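Local coordinates for lyase/mutase (Burkholderia cenocepacia, PDB 4LSB), which is probably an enzyme of the lyase/mutase kind that holds a magnesium ion in a TIM-barrel fold, at residues Phe32-Pro37 and Val236-Val241; Ala140-Ile145 and Val183-Ala188; Arg164-Leu169 and Tyr194-Thr199. One frame throughout, in Å; residues are numbered along the deposited sequence.

Contact 1. Residues Phe32-Pro37 and Val236-Val241; sequences FIIPNP and VKRVSV
F32 and R238 lie side by side on one face of two parallel neighbouring strands, the aromatic ring covering the aliphatic part of the arginine. Chi1 of F32 (73°) sets CG between the backbone N and the carbonyl carbon, and R238 CG stands over the ring, offset toward the rim, in a CH-pi contact 3.8 Å from the centroid. R238 CG is itself anti to the backbone N, and CD follows it past the ring, 3.2 Å from F32 CZ. I34 and S240 continue this face: the I34 methyl CG2 fits between R238 CG and S240 CB, 3.7 Å from each. I33 and V239 point to the other face, where L228 of helix 228-233 and F266 of the second subunit pack against both, and L231 against V239; branched aliphatic residues suit that oily layer.

The backbones are zipped by F32 N to K237 O (3.0 Å), V239 N to F32 O (2.9 Å) and I34 N to V239 O (2.8 Å). Beyond I34 a side chain takes over. N36 places CG beside its own backbone N (chi1 -56°), and OD1 accepts V241 N at 2.9 Å in a bond of 155° at the hydrogen, while ND2 donates to T56 O; the carboxamide thus serves the stretches on both flanks, after strand 238-240 and after strand 54-55.

This is the pairing of first and last strands that closes a TIM barrel. R238 reaches into the interior, where N216, T162 and H26 each take a guanidinium nitrogen. Phenylalanine and isoleucine shield the arginine's carbon chain, while the polar partners may spread its buried charge, which might otherwise be costly to hold there.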
loop_
_atom_site.group_PDB
_atom_site.type_symbol
_atom_site.label_atom_id
_atom_site.label_comp_id
_atom_site.label_asym_id
_atom_site.label_seq_id
_atom_site.Cartn_x
_atom_site.Cartn_y
_atom_site.Cartn_z
ATOM N N PHE B 32 -1.825 -8.535 24.184
ATOM C CA PHE B 32 -2.157 -8.860 22.783
ATOM C C PHE B 32 -1.543 -7.859 21.848
ATOM O O PHE B 32 -1.291 -6.745 22.217
ATOM C CB PHE B 32 -3.680 -8.977 22.541
ATOM C CG PHE B 32 -4.430 -7.670 22.549
ATOM C CD1 PHE B 32 -4.841 -7.092 23.733
ATOM C CD2 PHE B 32 -4.790 -7.059 21.352
ATOM C CE1 PHE B 32 -5.529 -5.898 23.733
ATOM C CE2 PHE B 32 -5.482 -5.867 21.340
ATOM C CZ PHE B 32 -5.836 -5.267 22.538
ATOM N N ILE B 33 -1.351 -8.259 20.607
ATOM C CA ILE B 33 -0.750 -7.374 19.624
ATOM C C ILE B 33 -1.916 -6.789 18.813
ATOM O O ILE B 33 -2.825 -7.511 18.417
ATOM C CB ILE B 33 0.220 -8.123 18.690
ATOM C CG1 ILE B 33 1.411 -8.645 19.490
ATOM C CG2 ILE B 33 0.684 -7.224 17.581
ATOM C CD1 ILE B 33 2.370 -9.561 18.724
ATOM N N ILE B 34 -1.858 -5.490 18.605
ATOM C CA ILE B 34 -2.763 -4.785 17.736
ATOM C C ILE B 34 -1.930 -4.245 16.564
ATOM O O ILE B 34 -1.168 -3.264 16.689
ATOM C CB ILE B 34 -3.590 -3.713 18.459
ATOM C CG1 ILE B 34 -4.627 -3.118 17.500
ATOM C CG2 ILE B 34 -2.722 -2.614 19.033
ATOM C CD1 ILE B 34 -5.721 -2.334 18.202
ATOM N N PRO B 35 -1.989 -4.957 15.419
ATOM C CA PRO B 35 -1.127 -4.538 14.315
ATOM C C PRO B 35 -1.736 -3.415 13.523
ATOM O O PRO B 35 -2.948 -3.126 13.650
ATOM C CB PRO B 35 -1.024 -5.813 13.492
ATOM C CG PRO B 35 -2.362 -6.414 13.633
ATOM C CD PRO B 35 -2.752 -6.165 15.066
ATOM N N ASN B 36 -0.910 -2.791 12.686
ATOM C CA ASN B 36 -1.236 -1.546 12.017
ATOM C C ASN B 36 -1.156 -1.652 10.456
ATOM O O ASN B 36 -0.149 -1.340 9.872
ATOM C CB ASN B 36 -0.304 -0.400 12.448
ATOM C CG ASN B 36 -0.277 -0.159 13.967
ATOM O OD1 ASN B 36 0.358 -0.912 14.716
ATOM N ND2 ASN B 36 -0.955 0.882 14.424
ATOM N N PRO B 37 -2.224 -2.079 9.822
ATOM C CA PRO B 37 -2.348 -1.950 8.375
ATOM C C PRO B 37 -2.532 -0.518 7.954
ATOM O O PRO B 37 -2.842 0.325 8.798
ATOM C CB PRO B 37 -3.615 -2.731 8.099
ATOM C CG PRO B 37 -4.424 -2.405 9.251
ATOM C CD PRO B 37 -3.532 -2.333 10.432
ATOM N N VAL B 236 2.422 -5.050 30.644
ATOM C CA VAL B 236 1.812 -4.463 29.475
ATOM C C VAL B 236 0.607 -5.257 29.043
ATOM O O VAL B 236 0.595 -6.498 29.120
ATOM C CB VAL B 236 2.828 -4.392 28.310
ATOM C CG1 VAL B 236 2.209 -3.748 27.074
ATOM C CG2 VAL B 236 4.017 -3.542 28.738
ATOM N N LYS B 237 -0.423 -4.540 28.576
ATOM C CA LYS B 237 -1.621 -5.202 28.074
ATOM C C LYS B 237 -1.727 -5.288 26.536
ATOM O O LYS B 237 -2.283 -6.233 26.005
ATOM C CB LYS B 237 -2.845 -4.470 28.616
ATOM C CG LYS B 237 -4.175 -5.134 28.272
ATOM C CD LYS B 237 -4.279 -6.598 28.651
ATOM C CE LYS B 237 -4.054 -6.790 30.154
ATOM N NZ LYS B 237 -4.269 -8.215 30.519
ATOM N N ARG B 238 -1.260 -4.272 25.854
ATOM C CA ARG B 238 -1.413 -4.131 24.393
ATOM C C ARG B 238 -0.118 -3.705 23.762
ATOM O O ARG B 238 0.553 -2.825 24.251
ATOM C CB ARG B 238 -2.482 -3.102 24.056
ATOM C CG ARG B 238 -3.074 -3.264 22.661
ATOM C CD ARG B 238 -4.331 -2.394 22.529
ATOM N NE ARG B 238 -3.981 -0.997 22.348
ATOM C CZ ARG B 238 -4.775 0.070 22.488
ATOM N NH1 ARG B 238 -6.012 -0.020 22.848
ATOM N NH2 ARG B 238 -4.309 1.264 22.187
ATOM N N VAL B 239 0.215 -4.313 22.629
ATOM C CA VAL B 239 1.412 -3.971 21.942
ATOM C C VAL B 239 1.073 -3.668 20.483
ATOM O O VAL B 239 0.500 -4.478 19.766
ATOM C CB VAL B 239 2.424 -5.129 21.987
ATOM C CG1 VAL B 239 3.732 -4.690 21.334
ATOM C CG2 VAL B 239 2.671 -5.558 23.414
ATOM N N SER B 240 1.440 -2.470 20.066
ATOM C CA SER B 240 1.212 -2.005 18.700
ATOM C C SER B 240 2.567 -1.797 17.963
ATOM O O SER B 240 3.683 -1.913 18.564
ATOM C CB SER B 240 0.426 -0.671 18.775
ATOM O OG SER B 240 1.254 0.390 19.329
ATOM N N VAL B 241 2.491 -1.471 16.662
ATOM C CA VAL B 241 3.702 -1.293 15.878
ATOM C C VAL B 241 3.799 0.006 15.041
ATOM O O VAL B 241 4.743 0.171 14.277
ATOM C CB VAL B 241 3.983 -2.504 14.953
ATOM C CG1 VAL B 241 4.115 -3.791 15.764
ATOM C CG2 VAL B 241 2.937 -2.626 13.859
#

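Contact 2. Residues Ala140-Ile145 and Val183-Ala188; sequences ASVERI and VAYRDA
V142 and Y185 mark the closest backbone approach, their CA atoms 5.9 Å apart, between two helices running in broadly the same direction. The axes of the short segments come to 9.2 Å and cross at -34°, a spacing that small and branched residues can fill. V142 uses both methyls: CG2 rests 3.8 Å from A184 CB, and CG1 lies 4.1 Å from A188 CB, one helical turn further on. The two alanines suit the place because a lone methyl is enough to meet the valine without pushing the helices apart.

Deeper in the interface Y185 supplies most of the bulk, its ring meeting both I145 and S141. Its CG is anti to the carbonyl carbon, beside the backbone N (chi1 -55°), and the side chain crosses that of I145 at about a right angle. I145 CG1 sits over one ring face, toward its rim, 4.1 Å from CD1, while I145 CG2 turns to A188 CB. At the far end of the ring Y185 OH is 3.3 Å from S141 CB. That hydroxyl has its polar partners in D126 and R181, and S141 OG is bonded back to A137 O, just before its helix, as serine in a helix often is; between the two residues the contact is one of packing. An aromatic ring with a polar tip thus answers both the oily middle and the polar end.

Helices 138-153 and 175-187 are successive outer helices of the barrel. Beneath them I145 and Y185 both press on A163 of strand 160-164, with I145 also reaching I124 of strand 121-125 and Y185 reaching L193 of strand 192-194.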
loop_
_atom_site.group_PDB
_atom_site.type_symbol
_atom_site.label_atom_id
_atom_site.label_comp_id
_atom_site.label_asym_id
_atom_site.label_seq_id
_atom_site.Cartn_x
_atom_site.Cartn_y
_atom_site.Cartn_z
ATOM N N ALA B 140 -4.525 21.756 30.377
ATOM C CA ALA B 140 -5.147 21.739 29.090
ATOM C C ALA B 140 -5.208 20.315 28.545
ATOM O O ALA B 140 -6.209 19.947 27.926
ATOM C CB ALA B 140 -4.417 22.640 28.127
ATOM N N SER B 141 -4.138 19.541 28.738
ATOM C CA SER B 141 -4.121 18.146 28.284
ATOM C C SER B 141 -5.224 17.287 28.888
ATOM O O SER B 141 -5.891 16.540 28.190
ATOM C CB SER B 141 -2.795 17.479 28.615
ATOM O OG SER B 141 -1.771 17.991 27.797
ATOM N N VAL B 142 -5.339 17.342 30.198
ATOM C CA VAL B 142 -6.384 16.645 30.935
ATOM C C VAL B 142 -7.767 17.120 30.525
ATOM O O VAL B 142 -8.663 16.304 30.366
ATOM C CB VAL B 142 -6.209 16.855 32.453
ATOM C CG1 VAL B 142 -7.335 16.210 33.217
ATOM C CG2 VAL B 142 -4.887 16.259 32.935
ATOM N N GLU B 143 -7.981 18.434 30.378
ATOM C CA GLU B 143 -9.308 18.906 29.925
ATOM C C GLU B 143 -9.676 18.320 28.569
ATOM O O GLU B 143 -10.852 17.930 28.306
ATOM C CB GLU B 143 -9.331 20.424 29.787
ATOM C CG GLU B 143 -10.232 21.138 30.752
ATOM C CD GLU B 143 -10.415 22.610 30.355
ATOM O OE1 GLU B 143 -11.571 23.100 30.430
ATOM O OE2 GLU B 143 -9.412 23.255 29.943
ATOM N N ARG B 144 -8.662 18.277 27.705
ATOM C CA ARG B 144 -8.798 17.623 26.395
ATOM C C ARG B 144 -9.235 16.157 26.519
ATOM O O ARG B 144 -10.190 15.729 25.871
ATOM C CB ARG B 144 -7.500 17.719 25.587
ATOM C CG ARG B 144 -7.242 19.097 24.976
ATOM C CD ARG B 144 -5.771 19.247 24.642
ATOM N NE ARG B 144 -5.279 18.125 23.836
ATOM C CZ ARG B 144 -5.437 18.016 22.523
ATOM N NH1 ARG B 144 -6.074 18.972 21.811
ATOM N NH2 ARG B 144 -4.935 16.982 21.901
ATOM N N ILE B 145 -8.516 15.368 27.305
ATOM C CA ILE B 145 -8.888 13.942 27.479
ATOM C C ILE B 145 -10.272 13.812 28.138
ATOM O O ILE B 145 -11.073 12.960 27.782
ATOM C CB ILE B 145 -7.826 13.175 28.299
ATOM C CG1 ILE B 145 -6.533 13.074 27.504
ATOM C CG2 ILE B 145 -8.327 11.781 28.704
ATOM C CD1 ILE B 145 -6.632 12.372 26.166
ATOM N N VAL B 183 -1.233 8.963 34.450
ATOM C CA VAL B 183 -2.102 8.780 35.610
ATOM C C VAL B 183 -3.260 9.829 35.614
ATOM O O VAL B 183 -4.399 9.534 35.949
ATOM C CB VAL B 183 -1.267 8.914 36.907
ATOM C CG1 VAL B 183 -2.177 9.066 38.118
ATOM C CG2 VAL B 183 -0.354 7.716 37.054
ATOM N N ALA B 184 -2.947 11.034 35.197
ATOM C CA ALA B 184 -3.958 12.090 35.176
ATOM C C ALA B 184 -5.008 11.824 34.075
ATOM O O ALA B 184 -6.200 12.094 34.261
ATOM C CB ALA B 184 -3.315 13.432 34.977
ATOM N N TYR B 185 -4.538 11.320 32.949
ATOM C CA TYR B 185 -5.408 10.913 31.857
ATOM C C TYR B 185 -6.299 9.718 32.272
ATOM O O TYR B 185 -7.478 9.703 31.959
ATOM C CB TYR B 185 -4.579 10.587 30.600
ATOM C CG TYR B 185 -3.628 11.676 30.096
ATOM C CD1 TYR B 185 -3.760 13.022 30.507
ATOM C CD2 TYR B 185 -2.606 11.380 29.196
ATOM C CE1 TYR B 185 -2.894 14.024 30.043
ATOM C CE2 TYR B 185 -1.765 12.368 28.717
ATOM C CZ TYR B 185 -1.916 13.706 29.144
ATOM O OH TYR B 185 -1.050 14.687 28.715
ATOM N N ARG B 186 -5.737 8.752 32.989
ATOM C CA ARG B 186 -6.489 7.623 33.529
ATOM C C ARG B 186 -7.565 8.176 34.479
ATOM O O ARG B 186 -8.726 7.773 34.430
ATOM C CB ARG B 186 -5.554 6.670 34.284
ATOM C CG ARG B 186 -6.230 5.443 34.849
ATOM C CD ARG B 186 -5.477 4.927 36.043
ATOM N NE ARG B 186 -5.645 5.777 37.231
ATOM C CZ ARG B 186 -4.752 5.877 38.210
ATOM N NH1 ARG B 186 -3.620 5.209 38.149
ATOM N NH2 ARG B 186 -4.994 6.645 39.272
ATOM N N ASP B 187 -7.178 9.123 35.339
ATOM C CA ASP B 187 -8.146 9.642 36.297
ATOM C C ASP B 187 -9.238 10.454 35.618
ATOM O O ASP B 187 -10.361 10.488 36.091
ATOM C CB ASP B 187 -7.464 10.468 37.376
ATOM C CG ASP B 187 -6.657 9.621 38.306
ATOM O OD1 ASP B 187 -6.783 8.378 38.262
ATOM O OD2 ASP B 187 -5.852 10.218 39.061
ATOM N N ALA B 188 -8.913 11.058 34.485
ATOM C CA ALA B 188 -9.932 11.693 33.682
ATOM C C ALA B 188 -10.888 10.741 32.934
ATOM O O ALA B 188 -11.876 11.214 32.398
ATOM C CB ALA B 188 -9.299 12.683 32.736
#

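Contact 3. Residues Arg164-Leu169 and Tyr194-Thr199; sequences RCENYL and YAPGIT
Y168 offers one ring face to I198, whose CG1 stands over its centre, 3.5 Å from the centroid, in a CH-pi contact. The Y194 ring has P196 CD over one face, toward the rim, while R164 CG comes obliquely to within 3.4 Å of its CD2. The R164 guanidinium in turn has Y194 OH over one face and E166 OE2 at its edge, in plane. These groups line adjacent loops that follow neighbouring parallel strands at the C-terminal end of the TIM barrel, and the R164 side chain lies about 6 Å from the bound magnesium ion.

R164 bends at chi3 (59°) and grips E166 side-on, NE to OE2 at 2.7 Å and NH2 to OE1 at 2.8 Å. The pair of bonds should fix the rotation of the guanidinium. The P196 and E166 side chains cross at about a right angle, with P196 CG 3.3 Å from E166 OE2, and L169 CD1 touches the same proline carbon.

From A195 to I198 the chain makes a type II beta turn. Rigid proline suits the second position and glycine the third, where phi is 100° and Y168 CB comes close to the bare CA of G197. After the last strand-like bond, C165 N to Y194 O, a water fastens the loops together: it donates to C165 O and to P196 O, both at 2.7 Å, and accepts from Y168 N.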
loop_
_atom_site.group_PDB
_atom_site.type_symbol
_atom_site.label_atom_id
_atom_site.label_comp_id
_atom_site.label_asym_id
_atom_site.label_seq_id
_atom_site.Cartn_x
_atom_site.Cartn_y
_atom_site.Cartn_z
ATOM N N ARG B 164 -2.604 9.286 24.880
ATOM C CA ARG B 164 -1.160 9.311 24.593
ATOM C C ARG B 164 -0.421 10.497 25.211
ATOM O O ARG B 164 -0.853 11.661 25.158
ATOM C CB ARG B 164 -0.922 9.313 23.078
ATOM C CG ARG B 164 -1.015 7.932 22.440
ATOM C CD ARG B 164 -0.922 7.902 20.927
ATOM N NE ARG B 164 0.332 8.463 20.444
ATOM C CZ ARG B 164 0.811 8.279 19.231
ATOM N NH1 ARG B 164 0.195 7.516 18.346
ATOM N NH2 ARG B 164 1.935 8.861 18.901
ATOM N N CYS B 165 0.722 10.193 25.788
ATOM C CA CYS B 165 1.672 11.213 26.236
ATOM C C CYS B 165 2.919 11.129 25.355
ATOM O O CYS B 165 3.594 10.076 25.278
ATOM C CB CYS B 165 2.030 11.067 27.705
ATOM S SG CYS B 165 3.348 12.221 28.156
ATOM N N GLU B 166 3.214 12.234 24.679
ATOM C CA GLU B 166 4.186 12.215 23.612
ATOM C C GLU B 166 5.577 12.698 24.030
ATOM O O GLU B 166 6.435 12.890 23.184
ATOM C CB GLU B 166 3.674 13.039 22.436
ATOM C CG GLU B 166 2.341 12.581 21.925
ATOM C CD GLU B 166 2.388 11.195 21.307
ATOM O OE1 GLU B 166 3.018 11.052 20.236
ATOM O OE2 GLU B 166 1.792 10.247 21.869
ATOM N N ASN B 167 5.761 12.884 25.326
ATOM C CA ASN B 167 6.996 13.409 25.902
ATOM C C ASN B 167 8.264 12.873 25.289
ATOM O O ASN B 167 9.146 13.659 24.887
ATOM C CB ASN B 167 7.035 13.137 27.385
ATOM C CG ASN B 167 6.403 14.236 28.207
ATOM O OD1 ASN B 167 6.085 15.307 27.703
ATOM N ND2 ASN B 167 6.221 13.971 29.478
ATOM N N TYR B 168 8.354 11.545 25.204
ATOM C CA TYR B 168 9.584 10.895 24.763
ATOM C C TYR B 168 9.848 11.071 23.285
ATOM O O TYR B 168 10.967 10.806 22.843
ATOM C CB TYR B 168 9.582 9.388 25.109
ATOM C CG TYR B 168 9.993 9.069 26.535
ATOM C CD1 TYR B 168 9.243 9.513 27.634
ATOM C CD2 TYR B 168 11.129 8.304 26.789
ATOM C CE1 TYR B 168 9.616 9.210 28.928
ATOM C CE2 TYR B 168 11.515 7.992 28.079
ATOM C CZ TYR B 168 10.777 8.433 29.142
ATOM O OH TYR B 168 11.183 8.114 30.390
ATOM N N LEU B 169 8.837 11.466 22.508
ATOM C CA LEU B 169 9.062 11.769 21.095
ATOM C C LEU B 169 9.489 13.238 20.849
ATOM O O LEU B 169 9.835 13.587 19.712
ATOM C CB LEU B 169 7.852 11.430 20.234
ATOM C CG LEU B 169 7.245 10.019 20.360
ATOM C CD1 LEU B 169 6.078 9.908 19.387
ATOM C CD2 LEU B 169 8.241 8.898 20.094
ATOM N N TYR B 194 -0.777 5.230 26.975
ATOM C CA TYR B 194 0.290 4.925 26.004
ATOM C C TYR B 194 1.309 6.081 25.944
ATOM O O TYR B 194 0.928 7.213 25.652
ATOM C CB TYR B 194 -0.354 4.669 24.653
ATOM C CG TYR B 194 0.502 4.515 23.363
ATOM C CD1 TYR B 194 1.841 4.153 23.361
ATOM C CD2 TYR B 194 -0.113 4.660 22.135
ATOM C CE1 TYR B 194 2.547 4.005 22.167
ATOM C CE2 TYR B 194 0.577 4.519 20.961
ATOM C CZ TYR B 194 1.911 4.190 20.987
ATOM O OH TYR B 194 2.530 4.049 19.760
ATOM N N ALA B 195 2.581 5.759 26.225
ATOM C CA ALA B 195 3.709 6.715 26.063
ATOM C C ALA B 195 4.710 6.230 25.000
ATOM O O ALA B 195 5.605 5.481 25.315
ATOM C CB ALA B 195 4.417 6.888 27.386
ATOM N N PRO B 196 4.550 6.647 23.744
ATOM C CA PRO B 196 5.450 6.137 22.730
ATOM C C PRO B 196 6.874 6.642 22.971
ATOM O O PRO B 196 7.068 7.750 23.476
ATOM C CB PRO B 196 4.857 6.653 21.425
ATOM C CG PRO B 196 3.984 7.783 21.817
ATOM C CD PRO B 196 3.522 7.535 23.177
ATOM N N GLY B 197 7.857 5.802 22.674
ATOM C CA GLY B 197 9.251 6.180 23.005
ATOM C C GLY B 197 9.861 5.602 24.256
ATOM O O GLY B 197 11.078 5.514 24.341
ATOM N N ILE B 198 9.059 5.218 25.246
ATOM C CA ILE B 198 9.560 4.429 26.370
ATOM C C ILE B 198 9.788 2.956 25.950
ATOM O O ILE B 198 8.850 2.215 25.621
ATOM C CB ILE B 198 8.640 4.483 27.590
ATOM C CG1 ILE B 198 8.295 5.921 27.934
ATOM C CG2 ILE B 198 9.315 3.822 28.784
ATOM C CD1 ILE B 198 7.680 6.070 29.303
ATOM N N THR B 199 11.058 2.554 25.931
ATOM C CA THR B 199 11.450 1.247 25.425
ATOM C C THR B 199 12.160 0.395 26.478
ATOM O O THR B 199 12.272 -0.806 26.290
ATOM C CB THR B 199 12.400 1.372 24.189
ATOM O OG1 THR B 199 13.424 2.320 24.485
ATOM C CG2 THR B 199 11.644 1.880 22.953
HETATM O O HOH W 1 6.233 9.532 25.356
#

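From the N terminus, after helix 14-25, strand 32-34 is the first strand and waits for strand 238-240, so contact 1 closes the widest loop and the barrel itself. Contacts 2 and 3 both lie within that span. They cross each other: the chain passes through 140-145, then 164-169, then 183-188 and 194-199, so the segments alternate. Contact 2 ties consecutive outer helices, and contact 3 ties the loops after consecutive strands. The two touch where Y185 CE2 packs 3.7 Å from R164 O, joining the helix layer to the strand ends. Contacts 1 and 3 meet more lightly, S240 OG against Y194 OH; contacts 1 and 2 do not touch.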